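Local coordinates for hypothetical protein Atu1540 (Agrobacterium tumefaciens str. C58, PDB 2HWJ) that is of unknown function but belongs to a putative ParB-like nuclease family of the ParB and sulfiredoxin clan, at residues R11-I14 / D15-R18; V24-R27 / E28-L31; K32-E35 / W36-R40; A63-I66 / D67-L71. All coordinates share one frame; numbering follows the deposited sequence.

The four contacts are local ones, and together they illustrate how short-range turns and helix segments are brought together within one fold. Interaction 1 and interaction 4 have centres 10 Å apart and are joined directly: Arg-18 N lies 3.0 Å from Ala-63 O, and Arg-18 O lies 3.0 Å from Leu-65 N, both probable hydrogen bonds. Interactions 2 and 3 follow one another along helix 26-37, their centres 13 Å apart. From interaction 4, His-70 packs on Val-24 and Gly-25, just before this helix, on Glu-28 within it, and on Lys-32 of interaction 3. Interaction 1 stands apart, its nearest atoms about 11 Å from interaction 2 and about 9 Å from interaction 3.

Interaction 1: residues R11-I14 / D15-R18; sequences RIAI and DKLR
Ile-12 and Leu-17 bring their branches together obliquely across the turn that follows strand 9-13, and the touching groups are the gamma methyl of one and the branch point of the other: Ile-12 CG2 lies 3.9 Å from Leu-17 CG, with Leu-17 CD1 slightly farther off. The other arm of the isoleucine serves a different partner. With CG1 opposite the backbone N (chi1 -162°), that arm crosses the aliphatic root of Lys-16 at a slant, where Ile-12 CG1 is 4.1 Å from Lys-16 CB. Each branch of Ile-12 thus has its own neighbour in 15-18. Ala-13 offers its methyl to two polar residues at once, Ala-13 CB being 3.9 Å from Lys-16 CG and 3.8 Å from Asp-15 OD1.

The backbone here leaves an outer strand of a four-stranded mixed sheet through a short 3-10 turn. A weak bond from Leu-17 N to Ile-14 O, at 3.3 Å, spans three residues in the manner of such a turn. Ile-14 turns from the bend into the interior, against Val-72 and Ser-76 of helix 69-77, whereas Leu-17 also touches Leu-65 and Ile-12 touches Ala-63, both on strand 63-65, the other outer strand of the sheet. On the exposed flank, bends at the second and fourth torsions bring Lys-16 NZ round to Asp-15 OD1, a long salt bridge at 3.7 Å.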
loop_
_atom_site.group_PDB
_atom_site.type_symbol
_atom_site.label_atom_id
_atom_site.label_comp_id
_atom_site.label_asym_id
_atom_site.label_seq_id
_atom_site.Cartn_x
_atom_site.Cartn_y
_atom_site.Cartn_z
ATOM N N ARG A 11 19.803 -17.460 10.481
ATOM C CA ARG A 11 20.780 -18.217 9.730
ATOM C C ARG A 11 20.231 -19.582 9.439
ATOM O O ARG A 11 19.919 -20.301 10.333
ATOM C CB ARG A 11 21.969 -18.418 10.620
ATOM C CG ARG A 11 23.182 -19.094 9.951
ATOM C CD ARG A 11 23.797 -18.148 9.001
ATOM N NE ARG A 11 25.120 -18.550 8.568
ATOM C CZ ARG A 11 25.962 -19.305 9.254
ATOM N NH1 ARG A 11 25.619 -19.767 10.452
ATOM N NH2 ARG A 11 27.138 -19.592 8.706
ATOM N N ILE A 12 20.146 -19.962 8.182
ATOM C CA ILE A 12 19.581 -21.227 7.811
ATOM C C ILE A 12 20.346 -21.819 6.651
ATOM O O ILE A 12 20.983 -21.078 5.828
ATOM C CB ILE A 12 18.120 -21.060 7.400
ATOM C CG1 ILE A 12 17.334 -22.387 7.417
ATOM C CG2 ILE A 12 18.048 -20.490 6.046
ATOM C CD1 ILE A 12 15.851 -22.142 7.514
ATOM N N ALA A 13 20.243 -23.146 6.581
ATOM C CA ALA A 13 20.813 -23.920 5.503
ATOM C C ALA A 13 19.862 -23.738 4.368
ATOM O O ALA A 13 18.641 -24.020 4.499
ATOM C CB ALA A 13 20.849 -25.354 5.851
ATOM N N ILE A 14 20.411 -23.310 3.244
ATOM C CA ILE A 14 19.609 -23.173 2.063
ATOM C C ILE A 14 18.873 -24.474 1.700
ATOM O O ILE A 14 17.754 -24.450 1.194
ATOM C CB ILE A 14 20.447 -22.696 0.859
ATOM C CG1 ILE A 14 20.939 -21.249 1.069
ATOM C CG2 ILE A 14 19.598 -22.814 -0.431
ATOM C CD1 ILE A 14 22.138 -20.965 0.215
ATOM N N ASP A 15 19.460 -25.618 1.981
ATOM C CA ASP A 15 18.727 -26.812 1.627
ATOM C C ASP A 15 17.476 -26.968 2.556
ATOM O O ASP A 15 16.783 -27.929 2.505
ATOM C CB ASP A 15 19.671 -28.024 1.640
ATOM C CG ASP A 15 20.077 -28.399 3.030
ATOM O OD1 ASP A 15 19.243 -28.222 3.933
ATOM O OD2 ASP A 15 21.223 -28.876 3.268
ATOM N N LYS A 16 17.245 -26.036 3.462
ATOM C CA LYS A 16 16.171 -26.213 4.419
ATOM C C LYS A 16 15.062 -25.185 4.201
ATOM O O LYS A 16 14.027 -25.355 4.755
ATOM C CB LYS A 16 16.698 -26.146 5.862
ATOM C CG LYS A 16 17.520 -27.345 6.248
ATOM C CD LYS A 16 16.798 -28.300 7.221
ATOM C CE LYS A 16 17.561 -29.641 7.413
ATOM N NZ LYS A 16 17.409 -30.541 6.158
ATOM N N LEU A 17 15.286 -24.147 3.375
ATOM C CA LEU A 17 14.264 -23.167 3.073
ATOM C C LEU A 17 13.189 -23.699 2.230
ATOM O O LEU A 17 13.420 -24.353 1.231
ATOM C CB LEU A 17 14.789 -21.982 2.322
ATOM C CG LEU A 17 15.473 -20.958 3.181
ATOM C CD1 LEU A 17 16.456 -20.169 2.299
ATOM C CD2 LEU A 17 14.413 -20.081 3.764
ATOM N N ARG A 18 11.985 -23.347 2.582
ATOM C CA ARG A 18 10.898 -23.796 1.817
ATOM C C ARG A 18 10.471 -22.688 0.854
ATOM O O ARG A 18 10.068 -21.653 1.279
ATOM C CB ARG A 18 9.803 -24.224 2.776
ATOM C CG ARG A 18 10.168 -25.508 3.434
ATOM C CD ARG A 18 9.391 -26.661 2.886
ATOM N NE ARG A 18 9.108 -27.560 4.009
ATOM C CZ ARG A 18 9.603 -28.793 4.175
ATOM N NH1 ARG A 18 10.343 -29.385 3.229
ATOM N NH2 ARG A 18 9.300 -29.477 5.284
#

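Interaction 2: residues V24-R27 / E28-L31; sequences VGFR and EVEL
Val-29 packs back against Val-24 and Phe-26 in the first turn of helix 26-37, for which Gly-25 occupies the N-cap position. The start of an alpha-helix is well illustrated by following this valine outward. Val-29 CB lies against the carbonyl oxygen of Phe-26. From there CG2 points beside the backbone N, opposite the carbonyl carbon, a choice that carries it toward the preceding residues. There Val-29 CG2 comes to 3.7 Å from Gly-25 O and to 4.1 Å from Val-24 CG2, the two valines crossing at about a right angle. The same methyl approaches Phe-26 CD2 more loosely, while Val-24 CG2 lies at the edge of that ring, in its plane.

The backbone makes the expected i to i+4 bonds. Val-29 N gives a nearly straight one to Gly-25 O, 3.1 Å at 169°, and Glu-30 N and Leu-31 N do the same to Phe-26 O and Arg-27 O. Outside the turn, Phe-26 N is bonded to Asp-133 OD1, Glu-28 OE1 forms a salt bridge with Arg-137 of helix 135-146, and Arg-27 makes a cation-pi contact with Phe-178 at the start of helix 178-189, so that the helix start is tied to both of these helices.

On the exposed flank the side chains of Arg-27 and Leu-31 keep abreast of each other. Leu-31 CG passes 3.5 Å from Arg-27 O, and at the far end Leu-31 CD1 meets Arg-27 NH2 at 3.8 Å.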
loop_
_atom_site.group_PDB
_atom_site.type_symbol
_atom_site.label_atom_id
_atom_site.label_comp_id
_atom_site.label_asym_id
_atom_site.label_seq_id
_atom_site.Cartn_x
_atom_site.Cartn_y
_atom_site.Cartn_z
ATOM N N VAL A 24 11.279 -19.746 -11.598
ATOM C CA VAL A 24 12.128 -18.571 -11.715
ATOM C C VAL A 24 12.726 -18.622 -13.116
ATOM O O VAL A 24 12.575 -19.623 -13.837
ATOM C CB VAL A 24 13.311 -18.605 -10.730
ATOM C CG1 VAL A 24 12.876 -18.380 -9.298
ATOM C CG2 VAL A 24 14.102 -19.980 -10.849
ATOM N N GLY A 25 13.422 -17.563 -13.510
ATOM C CA GLY A 25 14.003 -17.462 -14.832
ATOM C C GLY A 25 15.442 -17.849 -14.648
ATOM O O GLY A 25 16.208 -17.153 -14.004
ATOM N N PHE A 26 15.825 -18.984 -15.212
ATOM C CA PHE A 26 17.121 -19.521 -14.991
ATOM C C PHE A 26 18.118 -18.605 -15.579
ATOM O O PHE A 26 19.235 -18.559 -15.078
ATOM C CB PHE A 26 17.218 -20.863 -15.654
ATOM C CG PHE A 26 16.703 -21.965 -14.816
ATOM C CD1 PHE A 26 16.990 -23.285 -15.143
ATOM C CD2 PHE A 26 15.897 -21.682 -13.687
ATOM C CE1 PHE A 26 16.484 -24.306 -14.349
ATOM C CE2 PHE A 26 15.386 -22.695 -12.878
ATOM C CZ PHE A 26 15.667 -23.993 -13.181
ATOM N N ARG A 27 17.760 -17.871 -16.637
ATOM C CA ARG A 27 18.735 -16.920 -17.187
ATOM C C ARG A 27 19.169 -15.905 -16.112
ATOM O O ARG A 27 20.342 -15.566 -16.028
ATOM C CB ARG A 27 18.204 -16.188 -18.433
ATOM C CG ARG A 27 19.154 -16.215 -19.602
ATOM C CD ARG A 27 18.810 -15.210 -20.694
ATOM N NE ARG A 27 19.117 -13.844 -20.271
ATOM C CZ ARG A 27 19.975 -13.018 -20.890
ATOM N NH1 ARG A 27 20.630 -13.433 -21.989
ATOM N NH2 ARG A 27 20.171 -11.775 -20.400
ATOM N N GLU A 28 18.200 -15.411 -15.312
ATOM C CA GLU A 28 18.449 -14.431 -14.267
ATOM C C GLU A 28 19.336 -15.145 -13.226
ATOM O O GLU A 28 20.422 -14.621 -12.872
ATOM C CB GLU A 28 17.117 -13.915 -13.677
ATOM C CG GLU A 28 17.185 -12.601 -12.767
ATOM C CD GLU A 28 15.826 -11.686 -12.774
ATOM O OE1 GLU A 28 14.696 -12.249 -12.972
ATOM O OE2 GLU A 28 15.856 -10.428 -12.555
ATOM N N VAL A 29 18.908 -16.361 -12.795
ATOM C CA VAL A 29 19.738 -17.203 -11.925
ATOM C C VAL A 29 21.204 -17.201 -12.415
ATOM O O VAL A 29 22.084 -16.690 -11.698
ATOM C CB VAL A 29 19.220 -18.638 -11.815
ATOM C CG1 VAL A 29 20.202 -19.548 -11.068
ATOM C CG2 VAL A 29 17.922 -18.634 -11.139
ATOM N N GLU A 30 21.463 -17.708 -13.626
ATOM C CA GLU A 30 22.844 -17.748 -14.203
ATOM C C GLU A 30 23.609 -16.402 -14.168
ATOM O O GLU A 30 24.806 -16.366 -13.793
ATOM C CB GLU A 30 22.854 -18.335 -15.620
ATOM C CG GLU A 30 22.401 -19.796 -15.733
ATOM C CD GLU A 30 23.233 -20.769 -14.887
ATOM O OE1 GLU A 30 22.635 -21.487 -13.999
ATOM O OE2 GLU A 30 24.480 -20.822 -15.099
ATOM N N LEU A 31 22.943 -15.297 -14.530
ATOM C CA LEU A 31 23.570 -13.972 -14.334
ATOM C C LEU A 31 23.976 -13.763 -12.871
ATOM O O LEU A 31 25.157 -13.536 -12.608
ATOM C CB LEU A 31 22.721 -12.817 -14.866
ATOM C CG LEU A 31 22.599 -12.899 -16.404
ATOM C CD1 LEU A 31 21.729 -11.754 -16.920
ATOM C CD2 LEU A 31 23.968 -12.973 -17.162
#

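Interaction 3: residues K32-E35 / W36-R40; sequences KRKE and WRETR
Arg-33 and Arg-37, one helical turn apart, belong to the better-backed side of this contact. Their guanidinium planes stand 73° apart, with Arg-33 NH1 and Arg-37 NH1 separated by 3.7 Å. Both nitrogens form salt bridges with OE1 of Glu-78, a single carboxylate oxygen that probably offsets the like charges of the two groups; Arg-33 NE has a second anionic partner in Glu-30. Arg-37 reaches back along the helix by bends at its second and third torsions. Behind this side, Arg-33 leans on Ala-74 and Lys-77 of helix 69-77, and Trp-36 on Glu-78 and Val-80.

The backbone is the last turn or so of helix 26-37. Trp-36 N bonds to Lys-32 O at 3.1 Å, almost perfectly straight, and Arg-37 N to Arg-33 O at 2.8 Å. Glu-38 is the first residue to leave helical geometry, and Thr-39 N turns back to Trp-36 O at 3.0 Å.

Lys-34 and Glu-38, by contrast, are exposed. Their chains run in parallel, and it is the lysine's methylene CE that meets the glutamate's carboxylate. The ammonium stays farther off, Lys-34 NZ being 4.3 Å from Glu-38 OE1, beyond salt-bridge range.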
loop_
_atom_site.group_PDB
_atom_site.type_symbol
_atom_site.label_atom_id
_atom_site.label_comp_id
_atom_site.label_asym_id
_atom_site.label_seq_id
_atom_site.Cartn_x
_atom_site.Cartn_y
_atom_site.Cartn_z
ATOM N N LYS A 32 23.037 -13.897 -11.913
ATOM C CA LYS A 32 23.431 -13.864 -10.496
ATOM C C LYS A 32 24.631 -14.778 -10.234
ATOM O O LYS A 32 25.618 -14.302 -9.690
ATOM C CB LYS A 32 22.276 -14.112 -9.556
ATOM C CG LYS A 32 21.441 -12.858 -9.230
ATOM C CD LYS A 32 20.012 -13.323 -9.028
ATOM C CE LYS A 32 19.050 -12.288 -8.499
ATOM N NZ LYS A 32 19.414 -10.874 -8.763
ATOM N N ARG A 33 24.610 -16.038 -10.673
ATOM C CA ARG A 33 25.735 -16.886 -10.396
ATOM C C ARG A 33 27.065 -16.329 -10.971
ATOM O O ARG A 33 28.137 -16.583 -10.409
ATOM C CB ARG A 33 25.540 -18.222 -11.037
ATOM C CG ARG A 33 24.309 -18.991 -10.742
ATOM C CD ARG A 33 24.856 -20.358 -10.512
ATOM N NE ARG A 33 24.607 -21.394 -11.481
ATOM C CZ ARG A 33 25.462 -22.412 -11.648
ATOM N NH1 ARG A 33 26.584 -22.466 -10.957
ATOM N NH2 ARG A 33 25.216 -23.379 -12.500
ATOM N N LYS A 34 27.044 -15.641 -12.124
ATOM C CA LYS A 34 28.302 -15.061 -12.627
ATOM C C LYS A 34 28.760 -14.013 -11.666
ATOM O O LYS A 34 29.901 -14.065 -11.244
ATOM C CB LYS A 34 28.221 -14.424 -14.035
ATOM C CG LYS A 34 28.575 -15.321 -15.269
ATOM C CD LYS A 34 30.081 -15.526 -15.622
ATOM C CE LYS A 34 30.733 -14.342 -16.377
ATOM N NZ LYS A 34 29.794 -13.507 -17.193
ATOM N N GLU A 35 27.871 -13.071 -11.334
ATOM C CA GLU A 35 28.253 -11.896 -10.532
ATOM C C GLU A 35 29.002 -12.431 -9.315
ATOM O O GLU A 35 30.150 -12.042 -9.054
ATOM C CB GLU A 35 27.042 -11.003 -10.120
ATOM C CG GLU A 35 26.769 -9.668 -10.956
ATOM C CD GLU A 35 25.527 -8.784 -10.403
ATOM O OE1 GLU A 35 25.771 -7.665 -9.876
ATOM O OE2 GLU A 35 24.308 -9.193 -10.459
ATOM N N TRP A 36 28.344 -13.372 -8.631
ATOM C CA TRP A 36 28.850 -13.978 -7.431
ATOM C C TRP A 36 30.132 -14.747 -7.674
ATOM O O TRP A 36 31.052 -14.637 -6.890
ATOM C CB TRP A 36 27.803 -14.904 -6.832
ATOM C CG TRP A 36 28.378 -15.820 -5.785
ATOM C CD1 TRP A 36 28.936 -17.043 -5.998
ATOM C CD2 TRP A 36 28.466 -15.579 -4.372
ATOM N NE1 TRP A 36 29.371 -17.580 -4.818
ATOM C CE2 TRP A 36 29.090 -16.707 -3.798
ATOM C CE3 TRP A 36 28.099 -14.507 -3.540
ATOM C CZ2 TRP A 36 29.366 -16.810 -2.409
ATOM C CZ3 TRP A 36 28.366 -14.595 -2.135
ATOM C CH2 TRP A 36 28.989 -15.753 -1.590
ATOM N N ARG A 37 30.188 -15.544 -8.737
ATOM C CA ARG A 37 31.350 -16.389 -8.997
ATOM C C ARG A 37 32.527 -15.417 -9.096
ATOM O O ARG A 37 33.670 -15.744 -8.763
ATOM C CB ARG A 37 31.146 -17.278 -10.267
ATOM C CG ARG A 37 31.911 -18.653 -10.270
ATOM C CD ARG A 37 31.171 -19.882 -11.010
ATOM N NE ARG A 37 30.976 -19.649 -12.456
ATOM C CZ ARG A 37 29.807 -19.595 -13.114
ATOM N NH1 ARG A 37 28.648 -19.835 -12.526
ATOM N NH2 ARG A 37 29.804 -19.309 -14.402
ATOM N N GLU A 38 32.197 -14.183 -9.458
ATOM C CA GLU A 38 33.181 -13.150 -9.706
ATOM C C GLU A 38 33.183 -12.006 -8.694
ATOM O O GLU A 38 33.425 -10.869 -9.069
ATOM C CB GLU A 38 33.017 -12.629 -11.129
ATOM C CG GLU A 38 33.774 -13.501 -12.148
ATOM C CD GLU A 38 33.148 -13.539 -13.555
ATOM O OE1 GLU A 38 32.488 -12.548 -13.969
ATOM O OE2 GLU A 38 33.339 -14.576 -14.253
ATOM N N THR A 39 32.903 -12.307 -7.423
ATOM C CA THR A 39 33.283 -11.434 -6.281
ATOM C C THR A 39 34.188 -12.193 -5.256
ATOM O O THR A 39 33.953 -13.371 -4.964
ATOM C CB THR A 39 32.055 -10.615 -5.626
ATOM O OG1 THR A 39 30.839 -11.382 -5.641
ATOM C CG2 THR A 39 31.796 -9.288 -6.394
ATOM N N ARG A 40 35.208 -11.500 -4.727
ATOM C CA ARG A 40 36.420 -12.107 -4.087
ATOM C C ARG A 40 36.184 -13.297 -3.153
ATOM O O ARG A 40 35.309 -13.260 -2.296
ATOM C CB ARG A 40 37.295 -11.027 -3.390
#

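Interaction 4: residues A63-I66 / D67-L71; sequences AYLI and DHHHL
The CD2 methyl of Leu-65 sits over one face of the His-69 imidazole, 3.5 Å from the ring centroid and only 5° off the ring normal, a well-centred CH-pi contact. The two side chains run antiparallel past one another, the leucine branch spreading over the ring while the histidine reaches back toward the strand. With CG opposite the backbone N (chi1 177°), Leu-65 is swung toward the residues that follow it. Its other methyl takes a different neighbour, CD1 turning to the backbone carbonyl of Asp-67.

The returning histidine adds a polar tie: His-69 NE2 gives a weak, bent hydrogen bond to Leu-65 O, 3.4 Å long. That carbonyl oxygen is gripped a second time by Thr-20 OG1.

Asp-67 contributes mainly through its backbone. Its CB turns away from 63-66, and its carboxylate carbon CG rests 3.7 Å above one face of the His-68 ring, offset toward the rim. His-68, at the N-cap of helix 69-77, is a left-handed residue (phi 67°) through which the chain passes from strand to helix within a few residues. Ile-66 likewise turns its side chain away from the bend, toward Val-56 and Thr-20.

The unit is therefore a tight strand-to-helix connection. Strand 63-65 pairs with strand 52-57 and is also hydrogen-bonded to Arg-18, and the new helix sets His-69 and His-70 against Val-24 of strand 23-24, with His-70 continuing onto Glu-28 and Lys-32 of helix 26-37.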
loop_
_atom_site.group_PDB
_atom_site.type_symbol
_atom_site.label_atom_id
_atom_site.label_comp_id
_atom_site.label_asym_id
_atom_site.label_seq_id
_atom_site.Cartn_x
_atom_site.Cartn_y
_atom_site.Cartn_z
ATOM N N ALA A 63 11.053 -22.573 7.920
ATOM C CA ALA A 63 11.145 -21.222 7.389
ATOM C C ALA A 63 10.774 -21.165 5.896
ATOM O O ALA A 63 11.378 -21.905 5.083
ATOM C CB ALA A 63 12.530 -20.744 7.562
ATOM N N TYR A 64 9.845 -20.270 5.532
ATOM C CA TYR A 64 9.448 -20.078 4.106
ATOM C C TYR A 64 10.030 -18.841 3.504
ATOM O O TYR A 64 9.841 -17.774 4.068
ATOM C CB TYR A 64 7.899 -20.007 3.981
ATOM C CG TYR A 64 7.337 -21.346 4.274
ATOM C CD1 TYR A 64 7.398 -21.849 5.600
ATOM C CD2 TYR A 64 6.914 -22.200 3.224
ATOM C CE1 TYR A 64 6.961 -23.162 5.906
ATOM C CE2 TYR A 64 6.457 -23.492 3.508
ATOM C CZ TYR A 64 6.482 -23.945 4.865
ATOM O OH TYR A 64 6.072 -25.180 5.209
ATOM N N LEU A 65 10.730 -18.971 2.401
ATOM C CA LEU A 65 11.458 -17.869 1.722
ATOM C C LEU A 65 10.429 -17.002 1.055
ATOM O O LEU A 65 9.566 -17.510 0.346
ATOM C CB LEU A 65 12.316 -18.445 0.586
ATOM C CG LEU A 65 13.057 -17.409 -0.235
ATOM C CD1 LEU A 65 14.004 -16.548 0.639
ATOM C CD2 LEU A 65 13.833 -18.031 -1.399
ATOM N N ILE A 66 10.535 -15.695 1.221
ATOM C CA ILE A 66 9.454 -14.784 0.769
ATOM C C ILE A 66 9.880 -13.948 -0.438
ATOM O O ILE A 66 9.075 -13.465 -1.233
ATOM C CB ILE A 66 8.974 -13.916 1.983
ATOM C CG1 ILE A 66 7.916 -14.698 2.676
ATOM C CG2 ILE A 66 8.371 -12.615 1.605
ATOM C CD1 ILE A 66 7.290 -15.560 1.691
ATOM N N ASP A 67 11.165 -13.781 -0.620
ATOM C CA ASP A 67 11.558 -13.045 -1.778
ATOM C C ASP A 67 12.869 -13.588 -2.230
ATOM O O ASP A 67 13.486 -14.378 -1.488
ATOM C CB ASP A 67 11.756 -11.578 -1.374
ATOM C CG ASP A 67 11.447 -10.655 -2.500
ATOM O OD1 ASP A 67 11.058 -11.189 -3.583
ATOM O OD2 ASP A 67 11.589 -9.423 -2.310
ATOM N N HIS A 68 13.367 -13.121 -3.364
ATOM C CA HIS A 68 14.738 -13.470 -3.705
ATOM C C HIS A 68 14.955 -14.928 -4.013
ATOM O O HIS A 68 16.010 -15.466 -3.727
ATOM C CB HIS A 68 15.737 -13.012 -2.650
ATOM C CG HIS A 68 15.551 -11.584 -2.273
ATOM N ND1 HIS A 68 15.950 -10.543 -3.087
ATOM C CD2 HIS A 68 14.957 -11.014 -1.194
ATOM C CE1 HIS A 68 15.619 -9.397 -2.522
ATOM N NE2 HIS A 68 15.011 -9.658 -1.384
ATOM N N HIS A 69 13.978 -15.593 -4.580
ATOM C CA HIS A 69 14.283 -16.967 -5.118
ATOM C C HIS A 69 15.459 -17.053 -6.137
ATOM O O HIS A 69 16.213 -18.012 -6.134
ATOM C CB HIS A 69 13.026 -17.629 -5.636
ATOM C CG HIS A 69 12.000 -17.850 -4.562
ATOM N ND1 HIS A 69 11.559 -19.104 -4.185
ATOM C CD2 HIS A 69 11.338 -16.974 -3.768
ATOM C CE1 HIS A 69 10.664 -18.989 -3.216
ATOM N NE2 HIS A 69 10.521 -17.708 -2.940
ATOM N N HIS A 70 15.614 -16.054 -6.994
ATOM C CA HIS A 70 16.591 -16.167 -8.034
ATOM C C HIS A 70 17.914 -16.248 -7.318
ATOM O O HIS A 70 18.709 -17.135 -7.517
ATOM C CB HIS A 70 16.474 -14.946 -8.951
ATOM C CG HIS A 70 15.214 -14.939 -9.770
ATOM N ND1 HIS A 70 15.113 -15.576 -10.995
ATOM C CD2 HIS A 70 13.977 -14.462 -9.503
ATOM C CE1 HIS A 70 13.882 -15.458 -11.463
ATOM N NE2 HIS A 70 13.170 -14.797 -10.574
ATOM N N LEU A 71 18.080 -15.388 -6.343
ATOM C CA LEU A 71 19.343 -15.220 -5.674
ATOM C C LEU A 71 19.581 -16.443 -4.890
ATOM O O LEU A 71 20.695 -16.994 -4.933
ATOM C CB LEU A 71 19.283 -14.031 -4.751
ATOM C CG LEU A 71 20.582 -14.008 -3.966
ATOM C CD1 LEU A 71 21.744 -13.796 -4.919
ATOM C CD2 LEU A 71 20.597 -13.005 -2.827
#